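Side-chain contacts in NalD (Pseudomonas aeruginosa PAO1, PDB 5DAJ), which represses the MexAB-OprM multidrug efflux pump as a secondary TetR-family repressor, with novobiocin binding inducing expression of the pump: residues Q71-L76 / I137-Q142; Q64-P69 / N130-M135; L143-E148 / M157-A162; S87-C92 / D189-L194; Q97-Q102 / G172-W177. All blocks are in the same frame, centred on the assembly; numbering follows the deposited sequence.

In the fold
Leaving the N-terminal helices, the chain first reaches the loop 64-69 and helix 69-76. Interactions 2 and 1 close long loops from these onto successive turns of helix 123-145, and they cross each other. Both also cross interactions 4 and 5, whose first segments lie one after the other on helix 84-101. Interaction 3 follows interaction 1 in series, closing a short connection between the end of helix 123-145 and the start of helix 159-179. It is nested within interaction 5 (97-102 with 172-177), itself nested within interaction 4 (87-92 with 189-194). Together they join the loop 64-69 and helix 69-76 to helix 123-145, and helix 84-101 to helices 159-179 and 186-201.

Interaction 1: residues Q71-L76 / I137-Q142; sequences QLTERL and IELCEQ
Leu139 reaches from helix 123-145 to the short helix 69-76, where Leu72, Thr73 and Leu76 receive it. Its CB is directed toward the other helix, but the touching begins one atom further out, where CG lies 4.1 Å from Thr73 CG2. Beyond the branch, Leu139 CD1 keeps to the threonine methyl, CG2, at 4.0 Å. The other methyl, CD2, does most of the work: it sits 3.7 Å from Leu72 CB and also meets Thr73 CG2, while Leu76 CD1 closes in more loosely at 4.3 Å. Thr73 offers its methyl because OG1 is turned between the backbone N and carbonyl carbon (chi1 42°), back toward its own helix, where it hydrogen-bonds to the carbonyl oxygens of Glu70 and Pro69. The threonine and leucine side chains cross nearly at right angles. With the segment axes 11.0 Å apart and only 18° from parallel, one leucine spans the gap, an apolar helix-to-helix contact within the all-helical fold of a TetR-family repressor.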
# COMPACT_ATOMS: atom_id res chain seq x y z
N GLN A 71 -12.19 -13.18 16.81
CA GLN A 71 -10.86 -13.13 17.47
C GLN A 71 -10.34 -11.71 17.67
O GLN A 71 -9.77 -11.41 18.72
CB GLN A 71 -9.81 -13.95 16.71
CG GLN A 71 -9.77 -15.41 17.16
CD GLN A 71 -8.92 -16.31 16.29
OE1 GLN A 71 -8.09 -15.87 15.50
NE2 GLN A 71 -9.14 -17.60 16.43
N LEU A 72 -10.50 -10.88 16.64
CA LEU A 72 -10.18 -9.45 16.72
C LEU A 72 -10.87 -8.78 17.91
O LEU A 72 -10.21 -8.21 18.78
CB LEU A 72 -10.59 -8.72 15.41
CG LEU A 72 -9.55 -8.58 14.30
CD1 LEU A 72 -10.20 -8.06 13.03
CD2 LEU A 72 -8.43 -7.65 14.74
N THR A 73 -12.20 -8.89 17.93
CA THR A 73 -13.04 -8.30 18.98
C THR A 73 -12.64 -8.78 20.38
O THR A 73 -12.40 -7.97 21.28
CB THR A 73 -14.54 -8.62 18.78
OG1 THR A 73 -14.69 -9.99 18.39
CG2 THR A 73 -15.15 -7.75 17.72
N GLU A 74 -12.57 -10.10 20.53
CA GLU A 74 -12.16 -10.74 21.78
C GLU A 74 -10.81 -10.22 22.29
O GLU A 74 -10.63 -9.99 23.49
CB GLU A 74 -12.11 -12.26 21.60
CG GLU A 74 -11.80 -13.06 22.86
CD GLU A 74 -11.71 -14.58 22.68
OE1 GLU A 74 -10.71 -15.01 22.09
OE2 GLU A 74 -12.59 -15.35 23.18
N ARG A 75 -9.88 -10.02 21.35
CA ARG A 75 -8.54 -9.53 21.67
C ARG A 75 -8.52 -8.07 22.13
O ARG A 75 -7.72 -7.71 22.97
CB ARG A 75 -7.59 -9.73 20.47
N LEU A 76 -9.41 -7.25 21.59
CA LEU A 76 -9.49 -5.81 21.95
C LEU A 76 -10.52 -5.46 23.03
O LEU A 76 -10.72 -4.28 23.33
CB LEU A 76 -9.75 -4.98 20.68
CG LEU A 76 -8.83 -5.20 19.47
CD1 LEU A 76 -9.44 -4.68 18.17
CD2 LEU A 76 -7.46 -4.57 19.70
N ILE A 137 -11.08 -1.15 10.89
CA ILE A 137 -11.18 0.29 11.14
C ILE A 137 -12.33 0.64 12.08
O ILE A 137 -12.17 1.47 13.00
CB ILE A 137 -11.28 1.08 9.82
CG1 ILE A 137 -9.91 1.04 9.12
CG2 ILE A 137 -11.73 2.52 10.06
CD1 ILE A 137 -9.85 1.73 7.78
N GLU A 138 -13.49 0.03 11.85
CA GLU A 138 -14.67 0.26 12.70
C GLU A 138 -14.47 -0.20 14.14
O GLU A 138 -14.92 0.44 15.08
CB GLU A 138 -15.92 -0.38 12.08
CG GLU A 138 -16.62 0.53 11.09
CD GLU A 138 -17.66 -0.18 10.23
OE1 GLU A 138 -18.20 -1.21 10.69
OE2 GLU A 138 -17.92 0.32 9.11
N LEU A 139 -13.77 -1.32 14.30
CA LEU A 139 -13.40 -1.83 15.63
C LEU A 139 -12.49 -0.88 16.39
O LEU A 139 -12.75 -0.57 17.56
CB LEU A 139 -12.71 -3.20 15.52
CG LEU A 139 -13.49 -4.44 15.98
CD1 LEU A 139 -14.89 -4.53 15.40
CD2 LEU A 139 -12.71 -5.70 15.63
N CYS A 140 -11.43 -0.42 15.73
CA CYS A 140 -10.52 0.57 16.32
C CYS A 140 -11.23 1.87 16.68
O CYS A 140 -11.06 2.40 17.78
CB CYS A 140 -9.36 0.88 15.39
SG CYS A 140 -8.22 -0.49 15.23
N GLU A 141 -12.04 2.35 15.75
CA GLU A 141 -12.86 3.55 15.96
C GLU A 141 -13.67 3.41 17.25
O GLU A 141 -13.61 4.27 18.13
CB GLU A 141 -13.79 3.78 14.77
CG GLU A 141 -14.37 5.19 14.69
CD GLU A 141 -15.03 5.49 13.35
OE1 GLU A 141 -14.78 4.76 12.36
OE2 GLU A 141 -15.81 6.46 13.28
N GLN A 142 -14.38 2.29 17.36
CA GLN A 142 -15.18 1.98 18.56
C GLN A 142 -14.33 1.92 19.83
O GLN A 142 -14.73 2.43 20.87
CB GLN A 142 -15.91 0.65 18.36
CG GLN A 142 -16.86 0.26 19.50
CD GLN A 142 -17.16 -1.23 19.57
OE1 GLN A 142 -17.25 -1.80 20.67
NE2 GLN A 142 -17.32 -1.88 18.42

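Interaction 2: residues Q64-P69 / N130-M135; sequences QVRLPP and NAFVQM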
# COMPACT_ATOMS: atom_id res chain seq x y z
N GLN A 64 -7.20 -17.94 4.28
CA GLN A 64 -6.23 -18.79 4.98
C GLN A 64 -5.34 -18.00 5.96
O GLN A 64 -4.78 -18.56 6.90
CB GLN A 64 -5.31 -19.52 3.99
CG GLN A 64 -5.99 -20.49 3.01
CD GLN A 64 -5.03 -21.05 1.96
OE1 GLN A 64 -4.83 -22.27 1.87
NE2 GLN A 64 -4.43 -20.18 1.16
N VAL A 65 -5.22 -16.69 5.71
CA VAL A 65 -4.27 -15.79 6.36
C VAL A 65 -4.89 -14.62 7.17
O VAL A 65 -4.19 -13.92 7.91
CB VAL A 65 -3.27 -15.30 5.26
CG1 VAL A 65 -2.91 -13.81 5.34
CG2 VAL A 65 -2.04 -16.19 5.28
N ARG A 66 -6.20 -14.45 7.08
CA ARG A 66 -6.93 -13.38 7.79
C ARG A 66 -7.52 -13.73 9.16
O ARG A 66 -8.09 -14.78 9.31
CB ARG A 66 -8.13 -12.98 6.97
CG ARG A 66 -7.89 -12.02 5.84
CD ARG A 66 -9.24 -11.61 5.29
NE ARG A 66 -9.22 -11.18 3.91
CZ ARG A 66 -10.01 -11.68 2.99
NH1 ARG A 66 -10.86 -12.63 3.29
NH2 ARG A 66 -9.94 -11.23 1.75
N LEU A 67 -7.42 -12.84 10.14
CA LEU A 67 -8.02 -13.08 11.47
C LEU A 67 -9.54 -12.95 11.37
O LEU A 67 -10.03 -11.95 10.83
CB LEU A 67 -7.51 -12.11 12.57
CG LEU A 67 -6.21 -12.48 13.28
CD1 LEU A 67 -5.60 -11.29 14.01
CD2 LEU A 67 -6.43 -13.63 14.26
N PRO A 68 -10.29 -13.94 11.89
CA PRO A 68 -11.74 -13.81 11.88
C PRO A 68 -12.23 -12.73 12.87
O PRO A 68 -11.61 -12.54 13.91
CB PRO A 68 -12.23 -15.21 12.28
CG PRO A 68 -11.12 -15.80 13.07
CD PRO A 68 -9.85 -15.18 12.57
N PRO A 69 -13.35 -12.05 12.55
CA PRO A 69 -13.94 -10.95 13.35
C PRO A 69 -14.04 -11.22 14.85
O PRO A 69 -13.83 -10.31 15.66
CB PRO A 69 -15.35 -10.82 12.77
CG PRO A 69 -15.22 -11.30 11.38
CD PRO A 69 -14.16 -12.33 11.34
N ASN A 130 -12.05 -4.84 0.99
CA ASN A 130 -12.58 -3.59 1.56
C ASN A 130 -13.39 -3.83 2.82
O ASN A 130 -13.24 -3.10 3.79
CB ASN A 130 -13.45 -2.84 0.55
CG ASN A 130 -12.63 -2.16 -0.53
OD1 ASN A 130 -11.45 -1.90 -0.35
ND2 ASN A 130 -13.26 -1.85 -1.65
N ALA A 131 -14.24 -4.84 2.78
CA ALA A 131 -15.10 -5.17 3.93
C ALA A 131 -14.30 -5.55 5.17
O ALA A 131 -14.60 -5.10 6.28
CB ALA A 131 -16.06 -6.29 3.55
N PHE A 132 -13.26 -6.35 4.96
CA PHE A 132 -12.35 -6.75 6.06
C PHE A 132 -11.60 -5.57 6.68
O PHE A 132 -11.50 -5.44 7.90
CB PHE A 132 -11.37 -7.82 5.55
CG PHE A 132 -10.20 -8.06 6.46
CD1 PHE A 132 -10.33 -8.88 7.58
CD2 PHE A 132 -8.96 -7.48 6.18
CE1 PHE A 132 -9.24 -9.11 8.41
CE2 PHE A 132 -7.87 -7.71 7.01
CZ PHE A 132 -8.01 -8.52 8.13
N VAL A 133 -11.08 -4.69 5.84
CA VAL A 133 -10.41 -3.46 6.30
C VAL A 133 -11.41 -2.54 7.01
O VAL A 133 -11.13 -2.01 8.08
CB VAL A 133 -9.76 -2.67 5.14
CG1 VAL A 133 -9.21 -1.34 5.64
CG2 VAL A 133 -8.65 -3.48 4.50
N GLN A 134 -12.55 -2.35 6.37
CA GLN A 134 -13.62 -1.52 6.92
C GLN A 134 -13.98 -1.94 8.34
O GLN A 134 -14.26 -1.11 9.21
CB GLN A 134 -14.87 -1.56 6.03
CG GLN A 134 -15.91 -0.49 6.36
CD GLN A 134 -15.38 0.92 6.18
OE1 GLN A 134 -14.85 1.27 5.11
NE2 GLN A 134 -15.50 1.75 7.22
N MSE A 135 -13.94 -3.25 8.57
CA MSE A 135 -14.29 -3.82 9.86
C MSE A 135 -13.23 -3.53 10.88
O MSE A 135 -13.54 -3.08 11.99
CB MSE A 135 -14.50 -5.31 9.66
CG MSE A 135 -14.91 -5.98 10.94
SE MSE A 135 -14.74 -7.94 10.90
CE MSE A 135 -16.38 -8.40 9.80
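A CH-pi contact between Arg66 and Phe132, beside a proline-selenomethionine pair, forms a surface contact where the loop between helices 54-63 and 69-76 passes helix 123-145. Arg66 lays its aliphatic part over one face of the Phe132 ring: CD stands 3.9 Å from the ring centroid, 17° off the normal and displaced toward the rim. The chain is extended from CG to NE and runs past the phenylalanine in the opposite direction. Its guanidinium is tilted 33° to the ring, and Arg66 CZ lies 5.5 Å from the centroid of the Phe132 ring, so any cation-pi attraction is weak at most. Leu67 O comes to the ring edge, 3.8 Å from Phe132 CE1. One turn further along helix 123-145, the chain of Met135 (a selenomethionine) bends at chi3, -77°, and its SE and CE lie against Pro69 CB and CG, the two side chains crossing at about a right angle. Pro68 is the N-cap of helix 69-76. Around the contact, Leu67 touches Leu91 of helix 84-101, Val65 packs on helix 103-114, and Asn130 hydrogen-bonds to Arg179 of the second subunit.

Interaction 3: residues L143-E148 / M157-A162; sequences LFARDE and MTPRIA
Phe144 and Ala145, at the end of helix 123-145, pack against Pro159 and Ala162 in the first turn of helix 159-179. The methyl of Ala162 stands over one face of the Phe144 ring, its CB 3.9 Å from the ring centroid and 15° off the normal, shifted toward the rim where CD2 and CE2 lie. Nearer the backbone, Phe144 CB meets Pro159 CB at 3.8 Å. The proline ring extends from there onto the next residue, with CG 3.6 Å from Ala145 CA and 3.9 Å from Ala145 CB. Phe144 CG is set beside the backbone N, opposite the carbonyl carbon (chi1 -72°), which carries the ring past Pro159 to Ala162, one turn on.

The next shell fixes the helix start. Thr158 is the N-cap, and its OG1 accepts a weak bond from Ile161 N; Ser163 OG bonds to the carbonyl oxygens of Pro159 and Arg160. Leu88 of helix 84-101 touches the Phe144 ring, and Leu201 of helix 186-201 packs on Ala162. Farther out, Arg160 forms a salt bridge with Asp189 of the second subunit, so this helix start also faces the dimer partner. Pro159 is well suited to a first helical turn, where a backbone N-H has no acceptor in a preceding turn. Across the two segments the side chains meet through carbon, by CH-pi and van der Waals contact rather than directed bonds.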
# COMPACT_ATOMS: atom_id res chain seq x y z
N LEU A 143 -13.16 1.30 19.73
CA LEU A 143 -12.20 1.23 20.84
C LEU A 143 -11.77 2.62 21.31
O LEU A 143 -11.87 2.94 22.49
CB LEU A 143 -10.98 0.38 20.46
CG LEU A 143 -9.75 0.42 21.37
CD1 LEU A 143 -10.10 0.19 22.82
CD2 LEU A 143 -8.75 -0.62 20.93
N PHE A 144 -11.30 3.44 20.37
CA PHE A 144 -10.92 4.83 20.68
C PHE A 144 -12.10 5.68 21.17
O PHE A 144 -11.90 6.63 21.91
CB PHE A 144 -10.30 5.52 19.45
CG PHE A 144 -8.93 5.04 19.10
CD1 PHE A 144 -7.87 5.19 19.98
CD2 PHE A 144 -8.70 4.45 17.86
CE1 PHE A 144 -6.60 4.74 19.63
CE2 PHE A 144 -7.44 4.00 17.52
CZ PHE A 144 -6.39 4.15 18.41
N ALA A 145 -13.31 5.31 20.76
CA ALA A 145 -14.53 6.04 21.12
C ALA A 145 -15.06 5.77 22.53
O ALA A 145 -15.91 6.51 23.02
CB ALA A 145 -15.63 5.73 20.11
N ARG A 146 -14.56 4.72 23.19
CA ARG A 146 -14.94 4.42 24.58
C ARG A 146 -14.46 5.53 25.50
O ARG A 146 -13.37 6.08 25.29
CB ARG A 146 -14.34 3.10 25.08
CG ARG A 146 -14.76 1.87 24.29
CD ARG A 146 -14.12 0.60 24.80
NE ARG A 146 -14.21 -0.47 23.81
CZ ARG A 146 -13.46 -1.58 23.81
NH1 ARG A 146 -12.56 -1.81 24.78
NH2 ARG A 146 -13.62 -2.47 22.84
N ASP A 147 -15.25 5.84 26.52
CA ASP A 147 -14.93 6.91 27.48
C ASP A 147 -13.55 6.73 28.10
O ASP A 147 -12.78 7.69 28.22
CB ASP A 147 -15.98 6.96 28.60
CG ASP A 147 -17.36 7.36 28.10
OD1 ASP A 147 -17.48 8.42 27.45
OD2 ASP A 147 -18.33 6.61 28.35
N GLU A 148 -13.26 5.49 28.49
CA GLU A 148 -11.96 5.10 29.10
C GLU A 148 -10.77 5.47 28.21
O GLU A 148 -9.73 5.92 28.70
CB GLU A 148 -11.90 3.59 29.39
CG GLU A 148 -13.16 2.95 29.98
CD GLU A 148 -14.08 2.35 28.92
OE1 GLU A 148 -15.17 2.92 28.69
OE2 GLU A 148 -13.70 1.33 28.31
N MSE A 157 -7.79 14.99 18.37
CA MSE A 157 -7.76 13.62 17.86
C MSE A 157 -9.10 12.98 18.11
O MSE A 157 -9.47 12.76 19.27
CB MSE A 157 -6.68 12.75 18.52
CG MSE A 157 -5.30 13.00 17.94
SE MSE A 157 -5.31 12.67 15.99
CE MSE A 157 -6.50 11.10 15.99
N THR A 158 -9.82 12.69 17.04
CA THR A 158 -11.08 11.95 17.12
C THR A 158 -10.85 10.47 16.88
O THR A 158 -9.86 10.09 16.24
CB THR A 158 -12.11 12.46 16.10
OG1 THR A 158 -11.62 12.25 14.77
CG2 THR A 158 -12.39 13.95 16.31
N PRO A 159 -11.75 9.61 17.37
CA PRO A 159 -11.65 8.17 17.06
C PRO A 159 -11.63 7.85 15.57
O PRO A 159 -10.94 6.91 15.15
CB PRO A 159 -12.91 7.59 17.70
CG PRO A 159 -13.22 8.51 18.83
CD PRO A 159 -12.82 9.88 18.35
N ARG A 160 -12.40 8.60 14.79
CA ARG A 160 -12.47 8.39 13.34
C ARG A 160 -11.07 8.51 12.72
O ARG A 160 -10.62 7.61 12.00
CB ARG A 160 -13.42 9.40 12.69
CG ARG A 160 -13.60 9.25 11.19
CD ARG A 160 -14.59 10.26 10.64
NE ARG A 160 -14.09 11.62 10.76
CZ ARG A 160 -13.39 12.28 9.84
NH1 ARG A 160 -13.08 11.73 8.67
NH2 ARG A 160 -12.98 13.52 10.09
N ILE A 161 -10.40 9.62 13.02
CA ILE A 161 -9.07 9.93 12.47
C ILE A 161 -8.00 9.00 13.03
O ILE A 161 -7.13 8.54 12.28
CB ILE A 161 -8.66 11.40 12.78
CG1 ILE A 161 -9.57 12.38 12.05
CG2 ILE A 161 -7.20 11.67 12.42
CD1 ILE A 161 -9.54 12.31 10.53
N ALA A 162 -8.09 8.72 14.32
CA ALA A 162 -7.13 7.85 15.00
C ALA A 162 -7.08 6.46 14.36
O ALA A 162 -6.00 5.95 14.04
CB ALA A 162 -7.46 7.73 16.48

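Interaction 4: residues S87-C92 / D189-L194; sequences SLYDLC and DAEHLL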
# COMPACT_ATOMS: atom_id res chain seq x y z
N SER A 87 -3.56 -3.66 24.25
CA SER A 87 -3.88 -4.85 23.43
C SER A 87 -3.83 -4.52 21.94
O SER A 87 -3.35 -5.33 21.13
CB SER A 87 -5.27 -5.40 23.78
OG SER A 87 -5.37 -5.73 25.16
N LEU A 88 -4.33 -3.34 21.59
CA LEU A 88 -4.30 -2.86 20.21
C LEU A 88 -2.87 -2.69 19.70
O LEU A 88 -2.54 -3.13 18.60
CB LEU A 88 -5.07 -1.54 20.06
CG LEU A 88 -5.02 -0.90 18.68
CD1 LEU A 88 -5.60 -1.82 17.61
CD2 LEU A 88 -5.75 0.43 18.69
N TYR A 89 -2.03 -2.05 20.52
CA TYR A 89 -0.60 -1.93 20.23
C TYR A 89 0.05 -3.30 20.04
O TYR A 89 0.72 -3.55 19.03
CB TYR A 89 0.13 -1.16 21.33
CG TYR A 89 1.64 -1.20 21.21
CD1 TYR A 89 2.30 -0.36 20.34
CD2 TYR A 89 2.39 -2.10 21.96
CE1 TYR A 89 3.68 -0.40 20.22
CE2 TYR A 89 3.77 -2.15 21.85
CZ TYR A 89 4.41 -1.29 20.98
OH TYR A 89 5.78 -1.35 20.87
N ASP A 90 -0.18 -4.19 21.00
CA ASP A 90 0.32 -5.58 20.94
C ASP A 90 -0.11 -6.29 19.66
O ASP A 90 0.70 -6.91 18.97
CB ASP A 90 -0.18 -6.41 22.13
CG ASP A 90 0.52 -6.05 23.44
OD1 ASP A 90 1.59 -5.42 23.42
OD2 ASP A 90 0.00 -6.44 24.51
N LEU A 91 -1.39 -6.16 19.32
CA LEU A 91 -1.92 -6.76 18.09
C LEU A 91 -1.21 -6.25 16.83
O LEU A 91 -0.85 -7.04 15.94
CB LEU A 91 -3.42 -6.48 17.97
CG LEU A 91 -4.08 -7.01 16.68
CD1 LEU A 91 -4.19 -8.53 16.69
CD2 LEU A 91 -5.46 -6.39 16.49
N CYS A 92 -1.02 -4.93 16.76
CA CYS A 92 -0.33 -4.30 15.63
C CYS A 92 1.12 -4.74 15.55
O CYS A 92 1.63 -5.07 14.47
CB CYS A 92 -0.39 -2.78 15.75
SG CYS A 92 -2.04 -2.09 15.58
N ASP A 189 12.63 -3.85 14.72
CA ASP A 189 12.22 -2.45 14.43
C ASP A 189 10.74 -2.15 14.60
O ASP A 189 10.37 -0.99 14.73
CB ASP A 189 12.61 -2.05 13.00
CG ASP A 189 14.11 -2.02 12.78
OD1 ASP A 189 14.87 -1.65 13.70
OD2 ASP A 189 14.52 -2.38 11.66
N ALA A 190 9.90 -3.18 14.61
CA ALA A 190 8.44 -3.00 14.74
C ALA A 190 8.03 -2.08 15.89
O ALA A 190 7.22 -1.17 15.70
CB ALA A 190 7.74 -4.34 14.88
N GLU A 191 8.57 -2.33 17.07
CA GLU A 191 8.32 -1.49 18.27
C GLU A 191 8.51 -0.01 17.99
O GLU A 191 7.66 0.81 18.32
CB GLU A 191 9.29 -1.84 19.40
CG GLU A 191 9.09 -3.19 20.04
CD GLU A 191 10.23 -3.56 20.99
OE1 GLU A 191 10.90 -2.64 21.52
OE2 GLU A 191 10.45 -4.77 21.19
N HIS A 192 9.65 0.31 17.38
CA HIS A 192 10.07 1.70 17.16
C HIS A 192 9.34 2.37 15.99
O HIS A 192 9.17 3.58 15.98
CB HIS A 192 11.57 1.76 16.92
CG HIS A 192 12.37 1.23 18.07
ND1 HIS A 192 12.52 1.92 19.25
CD2 HIS A 192 13.06 0.07 18.21
CE1 HIS A 192 13.28 1.21 20.07
NE2 HIS A 192 13.62 0.09 19.47
N LEU A 193 8.92 1.56 15.02
CA LEU A 193 8.13 2.05 13.89
C LEU A 193 6.71 2.46 14.31
O LEU A 193 6.15 3.42 13.79
CB LEU A 193 8.06 1.00 12.79
CG LEU A 193 9.41 0.75 12.11
CD1 LEU A 193 9.43 -0.61 11.41
CD2 LEU A 193 9.75 1.86 11.13
N LEU A 194 6.16 1.70 15.25
CA LEU A 194 4.81 1.95 15.79
C LEU A 194 4.79 2.97 16.93
O LEU A 194 3.81 3.70 17.09
CB LEU A 194 4.18 0.64 16.27
CG LEU A 194 3.97 -0.43 15.21
CD1 LEU A 194 3.53 -1.72 15.85
CD2 LEU A 194 2.96 0.01 14.16
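Leu194 fills the buried side of this crossing, lying against Tyr89 and Cys92 of helix 84-101. Its CB is 4.1 Å from Tyr89 CE1, with the two side chains meeting at a slant, and its CD1 reaches the backbone carbon of Cys92 at 3.9 Å and Cys92 CB at 4.1 Å. All three residues are buried. Leu194 also touches Ile170 and Leu173, so helix 159-179 backs the same apolar cluster.

The solvent side is marked by Glu191, which is exposed. Here Tyr89, its CG anti to the backbone N (chi1 170°), carries OH across to the backbone of helix 186-201, 3.6 Å from Glu191 CA and 3.8 Å from Glu191 CB. The extended glutamate leads its carboxylate away from this meeting point. Phe198 and Trp205 meet the tyrosine ring edge-to-face. Segments 87-92 and 189-194 cross at 128°, and between them the tyrosine hydroxyl meets mainly carbon, which implies an attachment by shape and hydrophobic burial rather than polar pairing.

Interaction 5: residues Q97-Q102 / G172-W177; sequences QSLLTQ and GLFNDW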
# COMPACT_ATOMS: atom_id res chain seq x y z
N GLN A 97 5.40 -8.07 13.08
CA GLN A 97 6.35 -9.16 13.35
C GLN A 97 6.04 -10.48 12.61
O GLN A 97 6.96 -11.22 12.27
CB GLN A 97 6.45 -9.41 14.84
CG GLN A 97 7.16 -8.30 15.59
CD GLN A 97 7.30 -8.57 17.07
OE1 GLN A 97 6.43 -9.16 17.69
NE2 GLN A 97 8.42 -8.15 17.65
N SER A 98 4.76 -10.76 12.35
CA SER A 98 4.33 -11.97 11.60
C SER A 98 4.88 -12.06 10.16
O SER A 98 4.98 -13.15 9.59
CB SER A 98 2.81 -12.08 11.54
OG SER A 98 2.27 -11.13 10.64
N LEU A 99 5.22 -10.90 9.59
CA LEU A 99 5.87 -10.82 8.26
C LEU A 99 7.09 -11.72 8.12
O LEU A 99 7.34 -12.27 7.05
CB LEU A 99 6.29 -9.39 7.94
CG LEU A 99 5.18 -8.41 7.60
CD1 LEU A 99 5.71 -6.98 7.65
CD2 LEU A 99 4.60 -8.72 6.24
N LEU A 100 7.85 -11.85 9.20
CA LEU A 100 9.02 -12.74 9.24
C LEU A 100 8.65 -14.16 9.65
O LEU A 100 9.04 -15.12 8.99
CB LEU A 100 10.09 -12.21 10.22
CG LEU A 100 11.13 -11.22 9.68
CD1 LEU A 100 12.06 -10.82 10.83
CD2 LEU A 100 11.95 -11.78 8.52
N THR A 101 7.91 -14.27 10.74
CA THR A 101 7.65 -15.59 11.36
C THR A 101 6.68 -16.51 10.59
O THR A 101 6.67 -17.72 10.85
CB THR A 101 7.13 -15.44 12.80
OG1 THR A 101 5.95 -14.64 12.81
CG2 THR A 101 8.19 -14.79 13.69
N GLN A 102 5.90 -15.96 9.66
CA GLN A 102 4.91 -16.75 8.90
C GLN A 102 5.08 -16.63 7.38
O GLN A 102 4.53 -15.72 6.76
CB GLN A 102 3.50 -16.33 9.29
CG GLN A 102 3.12 -16.71 10.71
CD GLN A 102 1.79 -16.12 11.14
OE1 GLN A 102 0.90 -15.89 10.31
NE2 GLN A 102 1.64 -15.84 12.44
N GLY A 172 0.89 0.64 5.35
CA GLY A 172 2.09 1.19 4.73
C GLY A 172 3.35 0.40 5.06
O GLY A 172 4.17 0.14 4.18
N LEU A 173 3.49 0.01 6.32
CA LEU A 173 4.62 -0.81 6.75
C LEU A 173 4.66 -2.15 6.01
O LEU A 173 5.71 -2.57 5.53
CB LEU A 173 4.58 -1.05 8.26
CG LEU A 173 4.87 0.16 9.13
CD1 LEU A 173 4.57 -0.18 10.58
CD2 LEU A 173 6.30 0.63 8.99
N PHE A 174 3.51 -2.81 5.95
CA PHE A 174 3.34 -4.05 5.17
C PHE A 174 3.74 -3.83 3.72
O PHE A 174 4.53 -4.57 3.16
CB PHE A 174 1.90 -4.56 5.23
CG PHE A 174 1.59 -5.41 6.43
CD1 PHE A 174 1.86 -4.96 7.70
CD2 PHE A 174 1.00 -6.66 6.27
CE1 PHE A 174 1.57 -5.75 8.80
CE2 PHE A 174 0.70 -7.46 7.37
CZ PHE A 174 0.98 -7.00 8.64
N ASN A 175 3.20 -2.77 3.14
CA ASN A 175 3.44 -2.45 1.74
C ASN A 175 4.91 -2.17 1.44
O ASN A 175 5.49 -2.75 0.52
CB ASN A 175 2.61 -1.25 1.30
CG ASN A 175 2.15 -1.35 -0.13
OD1 ASN A 175 2.86 -0.92 -1.04
ND2 ASN A 175 0.97 -1.92 -0.33
N ASP A 176 5.50 -1.28 2.24
CA ASP A 176 6.93 -0.93 2.11
C ASP A 176 7.81 -2.16 2.25
O ASP A 176 8.67 -2.40 1.40
CB ASP A 176 7.36 0.12 3.16
CG ASP A 176 7.43 1.54 2.60
OD1 ASP A 176 7.48 1.73 1.38
OD2 ASP A 176 7.46 2.49 3.42
N TRP A 177 7.60 -2.92 3.31
CA TRP A 177 8.49 -4.05 3.62
C TRP A 177 8.41 -5.15 2.57
O TRP A 177 9.42 -5.69 2.16
CB TRP A 177 8.22 -4.65 4.99
CG TRP A 177 9.30 -5.61 5.36
CD1 TRP A 177 10.53 -5.29 5.85
CD2 TRP A 177 9.28 -7.02 5.22
NE1 TRP A 177 11.27 -6.42 6.05
CE2 TRP A 177 10.53 -7.50 5.67
CE3 TRP A 177 8.33 -7.94 4.78
CZ2 TRP A 177 10.85 -8.86 5.68
CZ3 TRP A 177 8.65 -9.29 4.79
CH2 TRP A 177 9.90 -9.74 5.24
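The helical segments 97-101 and 172-177 run 38° apart with axes 11.3 Å from each other, and their backbones come nearest at Leu99 and Phe174, whose CA atoms are 7.9 Å apart. Leu99 points into the gap and touches both Phe174 and Trp177. Its CD2 stands over one face of the Phe174 ring, displaced toward the rim and 4.1 Å from CD2 of that ring. On the tryptophan, the contact lies along the six-membered part of the indole: Leu99 CB is 3.9 Å from Trp177 CZ3, and CD1 is 4.0 Å from Trp177 CE3. The indole gets there because Trp177 CG lies anti to the backbone N (chi1 -169°), which sends the ring out across the gap, past Leu99 in the opposite direction.

These helices belong to the C-terminal region of a TetR-family repressor, where helix 159-179 also meets the second subunit: Asp176 hydrogen-bonds to His167 of that subunit, and Asn175 packs on its counterpart there. Nearer the solvent, Leu100 adds a looser touch, its CD2 4.2 Å from Trp177 CZ2. Pro186 packs on both Leu100 and Trp177, and Phe184 meets the indole with ring planes at about 45°. The carbonyl oxygens of Leu99 and Leu100, at the end of helix 84-101, accept hydrogen bonds from Arg106, while Lys105 and Leu109 of helix 103-114 pack on Phe174.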